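Local atomic coordinates of NUDIX hydrolase (Jonesia denitrificans, PDB entry 4KTB), a protein that is of unknown function but, as a Nudix-clan protein, possibly hydrolyses diadenosine tetraphosphate or a related nucleoside diphosphate derivative. Residues A101-A115 and A133-C146. Sequence-based numbering, arbitrary orientation.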
ATOM      1  N   ALA A 101       0.984 -13.978 -22.504  1.00 16.65           N
ATOM      2  CA  ALA A 101       1.575 -14.070 -21.167  1.00 17.62           C
ATOM      3  C   ALA A 101       0.508 -14.111 -20.079  1.00 15.16           C
ATOM      4  O   ALA A 101       0.743 -14.605 -18.983  1.00 15.58           O
ATOM      5  CB  ALA A 101       2.522 -12.912 -20.928  1.00 14.58           C
ATOM      6  N   LEU A 102      -0.663 -13.579 -20.405  1.00 15.16           N
ATOM      7  CA  LEU A 102      -1.791 -13.529 -19.479  1.00 16.65           C
ATOM      8  C   LEU A 102      -1.430 -12.911 -18.135  1.00 11.72           C
ATOM      9  O   LEU A 102      -1.522 -13.570 -17.099  1.00 15.72           O
ATOM     10  CB  LEU A 102      -2.355 -14.929 -19.229  1.00 19.27           C
ATOM     11  CG  LEU A 102      -2.811 -15.765 -20.418  1.00 19.10           C
ATOM     12  CD1 LEU A 102      -3.335 -17.122 -19.942  1.00 15.38           C
ATOM     13  CD2 LEU A 102      -3.873 -15.014 -21.202  1.00 17.76           C
ATOM     14  N   PRO A 103      -1.027 -11.641 -18.147  1.00 10.90           N
ATOM     15  CA  PRO A 103      -0.705 -10.988 -16.880  1.00 10.25           C
ATOM     16  C   PRO A 103      -1.966 -10.774 -16.039  1.00 12.84           C
ATOM     17  O   PRO A 103      -3.062 -10.622 -16.596  1.00 10.64           O
ATOM     18  CB  PRO A 103      -0.167  -9.631 -17.333  1.00 14.32           C
ATOM     19  CG  PRO A 103      -0.808  -9.397 -18.691  1.00 12.95           C
ATOM     20  CD  PRO A 103      -0.807 -10.756 -19.306  1.00 11.23           C
ATOM     21  N   SER A 104      -1.810 -10.768 -14.718  1.00 12.56           N
ATOM     22  CA  SER A 104      -2.864 -10.279 -13.840  1.00 12.75           C
ATOM     23  C   SER A 104      -2.565  -8.839 -13.437  1.00 14.14           C
ATOM     24  O   SER A 104      -1.847  -8.593 -12.469  1.00 15.05           O
ATOM     25  CB  SER A 104      -2.989 -11.153 -12.602  1.00 15.56           C
ATOM     26  OG  SER A 104      -3.450 -12.440 -12.950  1.00 14.82           O
ATOM     27  N   ILE A 105      -3.096  -7.893 -14.201  1.00  9.06           N
ATOM     28  CA  ILE A 105      -2.940  -6.483 -13.866  1.00 12.15           C
ATOM     29  C   ILE A 105      -3.684  -6.205 -12.564  1.00 10.53           C
ATOM     30  O   ILE A 105      -4.835  -6.584 -12.421  1.00 15.23           O
ATOM     31  CB  ILE A 105      -3.479  -5.580 -14.983  1.00 16.26           C
ATOM     32  CG1 ILE A 105      -2.938  -6.035 -16.341  1.00 18.18           C
ATOM     33  CG2 ILE A 105      -3.108  -4.114 -14.734  1.00 13.36           C
ATOM     34  CD1 ILE A 105      -1.417  -5.875 -16.509  1.00 17.31           C
ATOM     35  N   PRO A 106      -3.018  -5.544 -11.605  1.00 12.34           N
ATOM     36  CA  PRO A 106      -3.682  -5.344 -10.318  1.00  8.17           C
ATOM     37  C   PRO A 106      -4.894  -4.462 -10.501  1.00 13.11           C
ATOM     38  O   PRO A 106      -4.877  -3.538 -11.315  1.00 16.64           O
ATOM     39  CB  PRO A 106      -2.633  -4.600  -9.480  1.00  8.10           C
ATOM     40  CG  PRO A 106      -1.359  -4.690 -10.228  1.00 10.81           C
ATOM     41  CD  PRO A 106      -1.719  -4.859 -11.667  1.00 10.68           C
ATOM     42  N   ALA A 107      -5.946  -4.762  -9.756  1.00 10.23           N
ATOM     43  CA  ALA A 107      -7.142  -3.946  -9.759  1.00  9.31           C
ATOM     44  C   ALA A 107      -6.776  -2.549  -9.283  1.00 16.01           C
ATOM     45  O   ALA A 107      -7.313  -1.550  -9.769  1.00 12.84           O
ATOM     46  CB  ALA A 107      -8.169  -4.561  -8.865  1.00 10.21           C
ATOM     47  N   SER A 108      -5.836  -2.492  -8.339  1.00 16.93           N
ATOM     48  CA  SER A 108      -5.400  -1.238  -7.725  1.00 15.11           C
ATOM     49  C   SER A 108      -4.255  -0.520  -8.437  1.00 11.54           C
ATOM     50  O   SER A 108      -3.224  -1.129  -8.730  1.00 14.13           O
ATOM     51  CB  SER A 108      -4.934  -1.495  -6.303  1.00 14.59           C
ATOM     52  OG  SER A 108      -4.481  -0.286  -5.717  1.00 12.36           O
ATOM     53  N   PRO A 109      -4.422   0.792  -8.668  1.00  9.36           N
ATOM     54  CA  PRO A 109      -3.369   1.636  -9.231  1.00  8.73           C
ATOM     55  C   PRO A 109      -2.228   1.922  -8.251  1.00  8.70           C
ATOM     56  O   PRO A 109      -1.241   2.527  -8.648  1.00  8.02           O
ATOM     57  CB  PRO A 109      -4.108   2.931  -9.587  1.00  8.14           C
ATOM     58  CG  PRO A 109      -5.250   2.978  -8.653  1.00  6.76           C
ATOM     59  CD  PRO A 109      -5.679   1.541  -8.485  1.00  9.35           C
ATOM     60  N   GLN A 110      -2.341   1.483  -7.005  1.00  5.99           N
ATOM     61  CA  GLN A 110      -1.270   1.723  -6.050  1.00  7.63           C
ATOM     62  C   GLN A 110      -0.051   0.856  -6.348  1.00  9.25           C
ATOM     63  O   GLN A 110      -0.122  -0.361  -6.245  1.00 11.68           O
ATOM     64  CB  GLN A 110      -1.724   1.426  -4.622  1.00  8.58           C
ATOM     65  CG  GLN A 110      -0.651   1.774  -3.587  1.00  6.94           C
ATOM     66  CD  GLN A 110      -1.064   1.416  -2.179  1.00 13.97           C
ATOM     67  OE1 GLN A 110      -1.661   0.362  -1.950  1.00 17.23           O
ATOM     68  NE2 GLN A 110      -0.758   2.290  -1.225  1.00 11.79           N
ATOM     69  N   PRO A 111       1.084   1.478  -6.696  1.00  6.88           N
ATOM     70  CA  PRO A 111       2.236   0.612  -6.954  1.00  9.05           C
ATOM     71  C   PRO A 111       2.831   0.148  -5.653  1.00  7.33           C
ATOM     72  O   PRO A 111       2.490   0.673  -4.602  1.00  5.45           O
ATOM     73  CB  PRO A 111       3.217   1.538  -7.667  1.00  7.37           C
ATOM     74  CG  PRO A 111       2.928   2.883  -7.075  1.00  4.59           C
ATOM     75  CD  PRO A 111       1.422   2.904  -6.832  1.00  5.80           C
ATOM     76  N   PHE A 112       3.720  -0.826  -5.710  1.00  7.90           N
ATOM     77  CA  PHE A 112       4.367  -1.217  -4.487  1.00  9.43           C
ATOM     78  C   PHE A 112       5.446  -0.201  -4.135  1.00 10.96           C
ATOM     79  O   PHE A 112       5.877  -0.115  -2.988  1.00  7.27           O
ATOM     80  CB  PHE A 112       4.895  -2.646  -4.574  1.00 14.60           C
ATOM     81  CG  PHE A 112       6.204  -2.777  -5.288  1.00 18.74           C
ATOM     82  CD1 PHE A 112       7.405  -2.605  -4.612  1.00 19.06           C
ATOM     83  CD2 PHE A 112       6.238  -3.119  -6.624  1.00 19.73           C
ATOM     84  CE1 PHE A 112       8.608  -2.742  -5.267  1.00 21.49           C
ATOM     85  CE2 PHE A 112       7.439  -3.261  -7.284  1.00 21.23           C
ATOM     86  CZ  PHE A 112       8.625  -3.072  -6.606  1.00 20.56           C
ATOM     87  N   THR A 113       5.879   0.579  -5.115  1.00  5.25           N
ATOM     88  CA  THR A 113       6.824   1.661  -4.848  1.00  6.20           C
ATOM     89  C   THR A 113       6.862   2.579  -6.029  1.00  8.64           C
ATOM     90  O   THR A 113       6.226   2.325  -7.041  1.00  8.56           O
ATOM     91  CB  THR A 113       8.283   1.181  -4.607  1.00  8.29           C
ATOM     92  OG1 THR A 113       9.045   2.252  -4.052  1.00  8.42           O
ATOM     93  CG2 THR A 113       8.947   0.808  -5.910  1.00  9.51           C
ATOM     94  N   VAL A 114       7.606   3.660  -5.875  1.00 12.29           N
ATOM     95  CA  VAL A 114       7.918   4.531  -6.976  1.00  6.43           C
ATOM     96  C   VAL A 114       9.430   4.604  -7.087  1.00  4.74           C
ATOM     97  O   VAL A 114      10.114   4.932  -6.129  1.00 19.11           O
ATOM     98  CB  VAL A 114       7.339   5.915  -6.779  1.00  4.31           C
ATOM     99  CG1 VAL A 114       7.757   6.812  -7.924  1.00  4.24           C
ATOM    100  CG2 VAL A 114       5.812   5.852  -6.679  1.00  4.21           C
ATOM    101  N   ALA A 115       9.943   4.266  -8.264  1.00  4.84           N
ATOM    102  CA  ALA A 115      11.383   4.244  -8.512  1.00  5.23           C
ATOM    103  C   ALA A 115      11.744   5.467  -9.346  1.00 11.16           C
ATOM    104  O   ALA A 115      11.273   5.619 -10.485  1.00 12.10           O
ATOM    105  CB  ALA A 115      11.778   2.989  -9.248  1.00  8.32           C
ATOM    106  N   ALA A 133      13.263   9.545 -15.076  1.00 10.50           N
ATOM    107  CA  ALA A 133      12.021   8.794 -15.120  1.00  8.85           C
ATOM    108  C   ALA A 133      11.505   8.536 -13.712  1.00 11.32           C
ATOM    109  O   ALA A 133      12.240   8.100 -12.821  1.00 12.61           O
ATOM    110  CB  ALA A 133      12.178   7.496 -15.877  1.00  7.13           C
ATOM    111  N   VAL A 134      10.226   8.824 -13.526  1.00 13.12           N
ATOM    112  CA  VAL A 134       9.531   8.510 -12.296  1.00  8.94           C
ATOM    113  C   VAL A 134       8.642   7.315 -12.599  1.00 11.22           C
ATOM    114  O   VAL A 134       7.680   7.421 -13.358  1.00  4.51           O
ATOM    115  CB  VAL A 134       8.694   9.698 -11.822  1.00  9.99           C
ATOM    116  CG1 VAL A 134       7.920   9.355 -10.541  1.00 10.14           C
ATOM    117  CG2 VAL A 134       9.589  10.899 -11.576  1.00  6.86           C
ATOM    118  N   SER A 135       8.966   6.170 -12.009  1.00  8.71           N
ATOM    119  CA  SER A 135       8.318   4.936 -12.408  1.00 12.09           C
ATOM    120  C   SER A 135       7.441   4.307 -11.337  1.00 11.09           C
ATOM    121  O   SER A 135       7.887   4.076 -10.215  1.00 13.61           O
ATOM    122  CB  SER A 135       9.359   3.917 -12.855  1.00  4.95           C
ATOM    123  OG  SER A 135       8.716   2.831 -13.481  1.00  5.02           O
ATOM    124  N   LEU A 136       6.204   3.992 -11.713  1.00  8.52           N
ATOM    125  CA  LEU A 136       5.279   3.265 -10.844  1.00  9.54           C
ATOM    126  C   LEU A 136       5.490   1.771 -11.022  1.00  9.52           C
ATOM    127  O   LEU A 136       5.264   1.222 -12.104  1.00 11.75           O
ATOM    128  CB  LEU A 136       3.833   3.610 -11.189  1.00 12.44           C
ATOM    129  CG  LEU A 136       3.478   5.077 -11.000  1.00 10.38           C
ATOM    130  CD1 LEU A 136       2.082   5.370 -11.521  1.00 12.43           C
ATOM    131  CD2 LEU A 136       3.559   5.434  -9.546  1.00 11.94           C
ATOM    132  N   ALA A 137       5.935   1.112  -9.960  1.00  8.03           N
ATOM    133  CA  ALA A 137       6.388  -0.259 -10.093  1.00  8.28           C
ATOM    134  C   ALA A 137       5.323  -1.203  -9.598  1.00 10.50           C
ATOM    135  O   ALA A 137       4.705  -0.966  -8.567  1.00  9.70           O
ATOM    136  CB  ALA A 137       7.691  -0.474  -9.347  1.00  5.27           C
ATOM    137  N   TYR A 138       5.105  -2.279 -10.339  1.00  5.54           N
ATOM    138  CA  TYR A 138       4.153  -3.278  -9.905  1.00  5.87           C
ATOM    139  C   TYR A 138       4.725  -4.675 -10.047  1.00 12.38           C
ATOM    140  O   TYR A 138       5.543  -4.941 -10.919  1.00 13.98           O
ATOM    141  CB  TYR A 138       2.855  -3.173 -10.708  1.00 11.10           C
ATOM    142  CG  TYR A 138       2.189  -1.815 -10.686  1.00  6.59           C
ATOM    143  CD1 TYR A 138       2.604  -0.818 -11.547  1.00  7.93           C
ATOM    144  CD2 TYR A 138       1.132  -1.541  -9.825  1.00  8.27           C
ATOM    145  CE1 TYR A 138       2.003   0.417 -11.555  1.00  6.86           C
ATOM    146  CE2 TYR A 138       0.515  -0.292  -9.824  1.00  7.91           C
ATOM    147  CZ  TYR A 138       0.968   0.679 -10.701  1.00  7.90           C
ATOM    148  OH  TYR A 138       0.404   1.921 -10.743  1.00  7.67           O
ATOM    149  N   ILE A 139       4.293  -5.564  -9.166  1.00 13.44           N
ATOM    150  CA  ILE A 139       4.516  -6.985  -9.349  1.00 10.17           C
ATOM    151  C   ILE A 139       3.368  -7.527 -10.192  1.00 11.67           C
ATOM    152  O   ILE A 139       2.192  -7.396  -9.819  1.00 11.10           O
ATOM    153  CB  ILE A 139       4.492  -7.712  -8.013  1.00 10.75           C
ATOM    154  CG1 ILE A 139       5.725  -7.352  -7.189  1.00  7.80           C
ATOM    155  CG2 ILE A 139       4.445  -9.212  -8.210  1.00 15.06           C
ATOM    156  CD1 ILE A 139       5.626  -7.824  -5.761  1.00 18.24           C
ATOM    157  N   VAL A 140       3.698  -8.153 -11.317  1.00  7.87           N
ATOM    158  CA  VAL A 140       2.668  -8.662 -12.210  1.00 14.77           C
ATOM    159  C   VAL A 140       2.764 -10.179 -12.394  1.00 14.54           C
ATOM    160  O   VAL A 140       3.711 -10.687 -13.001  1.00 13.98           O
ATOM    161  CB  VAL A 140       2.687  -7.968 -13.576  1.00 13.49           C
ATOM    162  CG1 VAL A 140       1.482  -8.424 -14.394  1.00 12.84           C
ATOM    163  CG2 VAL A 140       2.678  -6.446 -13.422  1.00 11.93           C
ATOM    164  N   PRO A 141       1.792 -10.912 -11.829  1.00 13.66           N
ATOM    165  CA  PRO A 141       1.839 -12.342 -12.102  1.00 16.08           C
ATOM    166  C   PRO A 141       1.406 -12.527 -13.542  1.00 15.53           C
ATOM    167  O   PRO A 141       0.559 -11.763 -14.025  1.00 12.72           O
ATOM    168  CB  PRO A 141       0.798 -12.927 -11.134  1.00 14.23           C
ATOM    169  CG  PRO A 141       0.624 -11.861 -10.061  1.00 10.24           C
ATOM    170  CD  PRO A 141       0.767 -10.573 -10.828  1.00 12.20           C
ATOM    171  N   VAL A 142       2.026 -13.478 -14.229  1.00 16.73           N
ATOM    172  CA  VAL A 142       1.610 -13.825 -15.578  1.00 16.26           C
ATOM    173  C   VAL A 142       1.061 -15.219 -15.526  1.00 18.23           C
ATOM    174  O   VAL A 142       1.672 -16.112 -14.934  1.00 14.53           O
ATOM    175  CB  VAL A 142       2.760 -13.764 -16.587  1.00 15.41           C
ATOM    176  CG1 VAL A 142       2.993 -12.335 -17.007  1.00 15.56           C
ATOM    177  CG2 VAL A 142       4.015 -14.358 -15.985  1.00 15.95           C
ATOM    178  N   ARG A 143      -0.103 -15.394 -16.139  1.00 14.83           N
ATOM    179  CA  ARG A 143      -0.844 -16.632 -16.006  1.00 25.98           C
ATOM    180  C   ARG A 143      -0.661 -17.544 -17.223  1.00 24.72           C
ATOM    181  O   ARG A 143      -1.006 -18.726 -17.171  1.00 23.01           O
ATOM    182  CB  ARG A 143      -2.334 -16.337 -15.767  1.00 30.10           C
ATOM    183  CG  ARG A 143      -2.620 -15.270 -14.706  1.00 33.58           C
ATOM    184  CD  ARG A 143      -2.439 -15.794 -13.292  1.00 38.83           C
ATOM    185  NE  ARG A 143      -2.423 -14.714 -12.302  1.00 39.91           N
ATOM    186  CZ  ARG A 143      -2.615 -14.881 -10.997  1.00 38.94           C
ATOM    187  NH1 ARG A 143      -2.580 -13.838 -10.178  1.00 34.99           N
ATOM    188  NH2 ARG A 143      -2.845 -16.092 -10.518  1.00 42.63           N
ATOM    189  N   GLY A 144      -0.105 -17.006 -18.305  1.00 23.96           N
ATOM    190  CA  GLY A 144       0.072 -17.774 -19.528  1.00 22.38           C
ATOM    191  C   GLY A 144       1.522 -17.977 -19.922  1.00 25.69           C
ATOM    192  O   GLY A 144       2.436 -17.650 -19.168  1.00 29.31           O
ATOM    193  N   ASP A 145       1.740 -18.522 -21.111  1.00 26.82           N
ATOM    194  CA  ASP A 145       3.091 -18.789 -21.568  1.00 26.66           C
ATOM    195  C   ASP A 145       3.728 -17.498 -22.078  1.00 24.56           C
ATOM    196  O   ASP A 145       3.052 -16.633 -22.645  1.00 20.25           O
ATOM    197  CB  ASP A 145       3.092 -19.879 -22.649  1.00 32.51           C
ATOM    198  CG  ASP A 145       2.613 -21.232 -22.125  1.00 38.44           C
ATOM    199  OD1 ASP A 145       3.418 -21.949 -21.491  1.00 40.07           O
ATOM    200  OD2 ASP A 145       1.437 -21.592 -22.355  1.00 42.88           O
ATOM    201  N   CYS A 146       5.029 -17.365 -21.839  1.00 23.37           N
ATOM    202  CA  CYS A 146       5.765 -16.168 -22.208  1.00 18.48           C
ATOM    203  C   CYS A 146       6.913 -16.534 -23.128  1.00 17.78           C
ATOM    204  O   CYS A 146       7.446 -17.641 -23.061  1.00 19.82           O
ATOM    205  CB  CYS A 146       6.346 -15.494 -20.965  1.00 13.82           C
ATOM    206  SG  CYS A 146       5.179 -14.943 -19.734  1.00 15.53           S
TER
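Pro111 lays its CB over one face of the Tyr138 ring, 4.0 Å from the centroid, a CH-pi contact. Tyr138 leaves its strand on the side away from 101-115, but with CG anti to the carbonyl carbon (chi1 -56°) the ring comes back into the bend of that loop. There Tyr138 OH donates to Pro109 O at 2.7 Å, the hydroxyl lying above the carbonyl plane, and Pro106 CG approaches obliquely, 4.0 Å from Tyr138 CD2. Were Tyr138 an alanine, the Pro109 carbonyl would probably lose this donor, and a gap would open beside Pro111 and Pro106. Phe112, the residue after Pro111, has CG between backbone N and carbonyl carbon (chi1 81°), which brings Phe112 CE2 to 3.5 Å from Ala137 CB; helix 176-186 packs on the same ring. Further on, Val114 and Ala115 pair antiparallel with 133-141 in the mixed sheet of the Nudix-type fold; Ala115 and Ser135 exchange two backbone bonds, while Val114 and Leu136 lie side by side, CG2 to CD2 3.7 Å. Ser135 OG bonds Asp43 on strand 39-49. At the far end, Pro103 bridges to Val142, and Ser104 N donates to Pro141 O at 2.7 Å. Arg143 brings NE to 2.6 Å from Ser104 OG, a weak, bent bond at the guanidinium edge; the guanidinium also comes close to that of Arg143 of a second subunit, a like charge.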